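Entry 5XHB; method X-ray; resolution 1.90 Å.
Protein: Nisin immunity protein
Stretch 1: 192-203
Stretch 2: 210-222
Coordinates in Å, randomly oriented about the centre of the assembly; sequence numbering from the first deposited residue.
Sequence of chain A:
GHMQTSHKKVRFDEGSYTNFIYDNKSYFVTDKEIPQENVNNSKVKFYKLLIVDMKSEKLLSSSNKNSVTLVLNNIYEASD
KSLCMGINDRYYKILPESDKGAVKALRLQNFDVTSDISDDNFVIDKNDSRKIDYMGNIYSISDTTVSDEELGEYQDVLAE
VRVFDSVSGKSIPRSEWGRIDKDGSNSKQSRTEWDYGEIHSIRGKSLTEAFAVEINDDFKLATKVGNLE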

# COMPACT_ATOMS: atom_id res chain seq x y z
N THR A 192 27.76 11.45 0.93
CA THR A 192 27.38 10.13 1.42
C THR A 192 26.91 9.31 0.24
O THR A 192 26.14 9.82 -0.58
CB THR A 192 26.26 10.24 2.48
OG1 THR A 192 26.76 10.95 3.62
CG2 THR A 192 25.77 8.87 2.92
N GLU A 193 27.37 8.06 0.13
CA GLU A 193 26.83 7.16 -0.89
C GLU A 193 25.89 6.13 -0.28
O GLU A 193 26.25 5.41 0.66
CB GLU A 193 27.94 6.43 -1.66
CG GLU A 193 27.34 5.41 -2.66
CD GLU A 193 28.36 4.75 -3.59
OE1 GLU A 193 29.45 5.30 -3.83
OE2 GLU A 193 28.06 3.64 -4.09
N TRP A 194 24.69 6.04 -0.84
CA TRP A 194 23.76 4.97 -0.48
C TRP A 194 23.54 4.08 -1.68
O TRP A 194 23.30 4.56 -2.78
CB TRP A 194 22.42 5.52 -0.02
CG TRP A 194 22.39 5.98 1.40
CD1 TRP A 194 23.45 6.10 2.26
CD2 TRP A 194 21.22 6.34 2.13
NE1 TRP A 194 23.00 6.56 3.49
CE2 TRP A 194 21.63 6.71 3.43
CE3 TRP A 194 19.87 6.42 1.80
CZ2 TRP A 194 20.72 7.12 4.41
CZ3 TRP A 194 18.97 6.83 2.78
CH2 TRP A 194 19.40 7.17 4.07
N ASP A 195 23.62 2.78 -1.44
CA ASP A 195 23.34 1.80 -2.48
C ASP A 195 22.02 1.15 -2.10
O ASP A 195 21.92 0.56 -1.03
CB ASP A 195 24.48 0.78 -2.59
CG ASP A 195 25.83 1.46 -2.83
OD1 ASP A 195 25.87 2.40 -3.66
OD2 ASP A 195 26.84 1.10 -2.19
N TYR A 196 21.01 1.30 -2.95
CA TYR A 196 19.63 0.92 -2.59
C TYR A 196 19.29 -0.43 -3.17
O TYR A 196 19.38 -0.63 -4.40
CB TYR A 196 18.62 1.94 -3.11
CG TYR A 196 18.86 3.38 -2.71
CD1 TYR A 196 19.94 4.10 -3.22
CD2 TYR A 196 17.95 4.05 -1.90
CE1 TYR A 196 20.14 5.44 -2.88
CE2 TYR A 196 18.15 5.39 -1.54
CZ TYR A 196 19.25 6.08 -2.05
OH TYR A 196 19.46 7.40 -1.73
N GLY A 197 18.88 -1.36 -2.31
CA GLY A 197 18.58 -2.71 -2.75
C GLY A 197 17.09 -2.99 -2.83
O GLY A 197 16.34 -2.27 -3.49
N GLU A 198 16.66 -4.05 -2.15
CA GLU A 198 15.27 -4.49 -2.22
C GLU A 198 14.36 -3.64 -1.35
O GLU A 198 14.81 -3.01 -0.40
CB GLU A 198 15.16 -5.96 -1.79
CG GLU A 198 15.95 -6.89 -2.67
CD GLU A 198 15.80 -8.34 -2.26
OE1 GLU A 198 15.25 -8.64 -1.17
OE2 GLU A 198 16.25 -9.20 -3.05
N ILE A 199 13.07 -3.66 -1.69
CA ILE A 199 12.05 -3.10 -0.81
C ILE A 199 11.13 -4.24 -0.37
O ILE A 199 10.74 -5.08 -1.19
CB ILE A 199 11.24 -1.98 -1.51
CG1 ILE A 199 12.13 -0.74 -1.64
CG2 ILE A 199 10.00 -1.62 -0.67
CD1 ILE A 199 11.61 0.28 -2.56
N HIS A 200 10.88 -4.32 0.93
CA HIS A 200 9.98 -5.32 1.49
C HIS A 200 8.92 -4.65 2.32
O HIS A 200 9.17 -3.61 2.94
CB HIS A 200 10.71 -6.32 2.39
CG HIS A 200 11.61 -7.26 1.66
ND1 HIS A 200 11.35 -8.61 1.56
CD2 HIS A 200 12.78 -7.06 1.00
CE1 HIS A 200 12.32 -9.20 0.89
NE2 HIS A 200 13.20 -8.28 0.54
N SER A 201 7.75 -5.27 2.37
CA SER A 201 6.75 -4.95 3.38
C SER A 201 7.31 -5.21 4.77
O SER A 201 8.26 -5.98 4.93
CB SER A 201 5.50 -5.81 3.17
OG SER A 201 5.04 -5.68 1.84
N ILE A 202 6.70 -4.60 5.78
CA ILE A 202 7.01 -4.93 7.16
C ILE A 202 5.79 -5.67 7.73
O ILE A 202 4.66 -5.21 7.57
CB ILE A 202 7.35 -3.67 7.96
CG1 ILE A 202 8.69 -3.10 7.49
CG2 ILE A 202 7.38 -3.95 9.46
CD1 ILE A 202 8.96 -1.74 8.03
N ARG A 203 6.00 -6.83 8.33
CA ARG A 203 4.88 -7.66 8.79
C ARG A 203 4.00 -6.88 9.76
O ARG A 203 4.51 -6.22 10.65
CB ARG A 203 5.39 -8.93 9.45
CG ARG A 203 6.26 -9.75 8.55
CD ARG A 203 6.61 -11.09 9.19
NE ARG A 203 7.90 -11.55 8.70
CZ ARG A 203 8.51 -12.65 9.13
NH1 ARG A 203 7.93 -13.43 10.03
NH2 ARG A 203 9.71 -12.97 8.65
N ALA A 210 4.38 1.97 6.39
CA ALA A 210 5.83 1.82 6.46
C ALA A 210 6.28 0.69 5.57
O ALA A 210 5.51 -0.22 5.24
CB ALA A 210 6.29 1.56 7.90
N PHE A 211 7.55 0.74 5.18
CA PHE A 211 8.15 -0.40 4.50
C PHE A 211 9.64 -0.43 4.78
O PHE A 211 10.16 0.48 5.44
CB PHE A 211 7.87 -0.37 3.00
CG PHE A 211 8.17 0.96 2.34
CD1 PHE A 211 9.42 1.23 1.81
CD2 PHE A 211 7.18 1.94 2.23
CE1 PHE A 211 9.70 2.45 1.21
CE2 PHE A 211 7.44 3.16 1.64
CZ PHE A 211 8.71 3.42 1.13
N ALA A 212 10.31 -1.48 4.33
CA ALA A 212 11.74 -1.64 4.58
C ALA A 212 12.54 -1.42 3.31
O ALA A 212 12.19 -1.93 2.25
CB ALA A 212 12.02 -3.02 5.16
N VAL A 213 13.62 -0.65 3.41
CA VAL A 213 14.47 -0.41 2.24
C VAL A 213 15.88 -0.86 2.55
O VAL A 213 16.44 -0.47 3.57
CB VAL A 213 14.50 1.09 1.84
CG1 VAL A 213 15.21 1.26 0.47
CG2 VAL A 213 13.10 1.66 1.81
N GLU A 214 16.44 -1.70 1.68
CA GLU A 214 17.82 -2.12 1.80
C GLU A 214 18.75 -0.97 1.44
O GLU A 214 18.74 -0.49 0.30
CB GLU A 214 18.07 -3.33 0.90
CG GLU A 214 19.18 -4.24 1.34
CD GLU A 214 19.18 -5.57 0.58
OE1 GLU A 214 18.63 -5.63 -0.55
OE2 GLU A 214 19.75 -6.54 1.12
N ILE A 215 19.51 -0.49 2.42
CA ILE A 215 20.49 0.57 2.21
C ILE A 215 21.85 -0.01 2.55
O ILE A 215 22.08 -0.40 3.69
CB ILE A 215 20.26 1.81 3.09
CG1 ILE A 215 18.86 2.41 2.86
CG2 ILE A 215 21.35 2.84 2.85
CD1 ILE A 215 18.63 2.90 1.47
N ASN A 216 22.74 -0.06 1.57
CA ASN A 216 24.04 -0.72 1.75
C ASN A 216 23.81 -2.14 2.27
O ASN A 216 23.18 -2.94 1.58
CB ASN A 216 24.92 0.14 2.66
CG ASN A 216 25.16 1.52 2.05
OD1 ASN A 216 25.03 1.68 0.83
ND2 ASN A 216 25.46 2.51 2.88
N ASP A 217 24.27 -2.46 3.48
CA ASP A 217 24.16 -3.84 3.92
C ASP A 217 23.09 -4.11 4.98
O ASP A 217 23.18 -5.11 5.70
CB ASP A 217 25.50 -4.33 4.46
CG ASP A 217 26.56 -4.40 3.38
OD1 ASP A 217 26.43 -5.25 2.48
OD2 ASP A 217 27.50 -3.59 3.43
N ASP A 218 22.09 -3.25 5.12
CA ASP A 218 20.96 -3.69 5.93
C ASP A 218 19.67 -2.96 5.65
O ASP A 218 19.64 -1.89 5.04
CB ASP A 218 21.27 -3.62 7.44
CG ASP A 218 21.20 -2.24 7.99
OD1 ASP A 218 21.75 -1.33 7.33
OD2 ASP A 218 20.60 -2.07 9.09
N PHE A 219 18.58 -3.58 6.10
CA PHE A 219 17.26 -3.06 5.84
C PHE A 219 16.93 -1.97 6.84
O PHE A 219 17.06 -2.17 8.05
CB PHE A 219 16.23 -4.18 5.89
CG PHE A 219 16.20 -5.01 4.64
CD1 PHE A 219 15.49 -4.56 3.53
CD2 PHE A 219 16.89 -6.21 4.56
CE1 PHE A 219 15.46 -5.32 2.36
CE2 PHE A 219 16.87 -6.97 3.40
CZ PHE A 219 16.15 -6.52 2.30
N LYS A 220 16.52 -0.81 6.32
CA LYS A 220 16.15 0.33 7.16
C LYS A 220 14.65 0.61 7.09
O LYS A 220 14.03 0.42 6.05
CB LYS A 220 16.91 1.59 6.71
CG LYS A 220 18.43 1.46 6.75
CD LYS A 220 18.92 1.14 8.17
CE LYS A 220 20.43 1.42 8.29
NZ LYS A 220 21.08 0.72 9.44
N LEU A 221 14.10 1.13 8.18
CA LEU A 221 12.69 1.47 8.27
C LEU A 221 12.39 2.78 7.58
O LEU A 221 13.03 3.80 7.87
CB LEU A 221 12.28 1.53 9.75
CG LEU A 221 10.93 2.21 10.03
CD1 LEU A 221 9.83 1.38 9.43
CD2 LEU A 221 10.74 2.40 11.54
N ALA A 222 11.41 2.75 6.67
CA ALA A 222 10.93 3.94 5.99
C ALA A 222 9.51 4.25 6.45
O ALA A 222 8.64 3.37 6.40
CB ALA A 222 10.95 3.76 4.47
O HOH W 1 4.62 -2.80 5.07

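Two antiparallel strands, 192-202 and 210-215, meet here, and the backbone pays for most of its own polar groups. At one end His-200 and Ala-212 form a closed pair: His-200 N donates to Ala-212 O at 3.0 Å, and Ala-212 N to His-200 O at 2.8 Å. At the other, Asn-216 N donates to Asp-195 O at 2.8 Å, while Asp-195 N finds no backbone partner across the gap and takes the side chain instead, reaching Asn-216 OD1 at 2.9 Å. One residue thus closes the ladder with its amide and its carboxamide, just where the type II' turn from Ile-215 to Asp-218 begins.

Between these ends the register slips by one, a beta bulge. Glu-214 faces two successive amides there. Glu-214 O accepts from Gly-197 N at 2.8 Å, and Glu-214 OE1 accepts from Glu-198 N at 3.0 Å, nearly straight (176°). Glu-214 N in turn donates to Glu-198 O at 2.9 Å. The glycine matters: an ideal CB on Gly-197 would lie 2.4 Å from Glu-214 OE1, a clash with the very carboxylate that caters for the extra amide.

From within the bulge, Glu-198 OE1 accepts from His-200 NE2 at 2.7 Å, and His-200 ND1 is satisfied elsewhere in the structure. Past the paired backbone, water 1 lies between the strands; it accepts from Ile-202 N at 2.8 Å and lies 2.7 Å from Ala-210 O.

Apolar side chains add contacts alongside the polar ladder. Ile-215 CG2 sits over the face of the Trp-194 five-membered ring, 3.6 Å from its centroid, and Ile-215 CD1 lies 3.6 Å from Tyr-196 CD2. Ile-202 reaches past the neighbouring strand into the next, its CD1 3.5 Å from Leu-221 CD1.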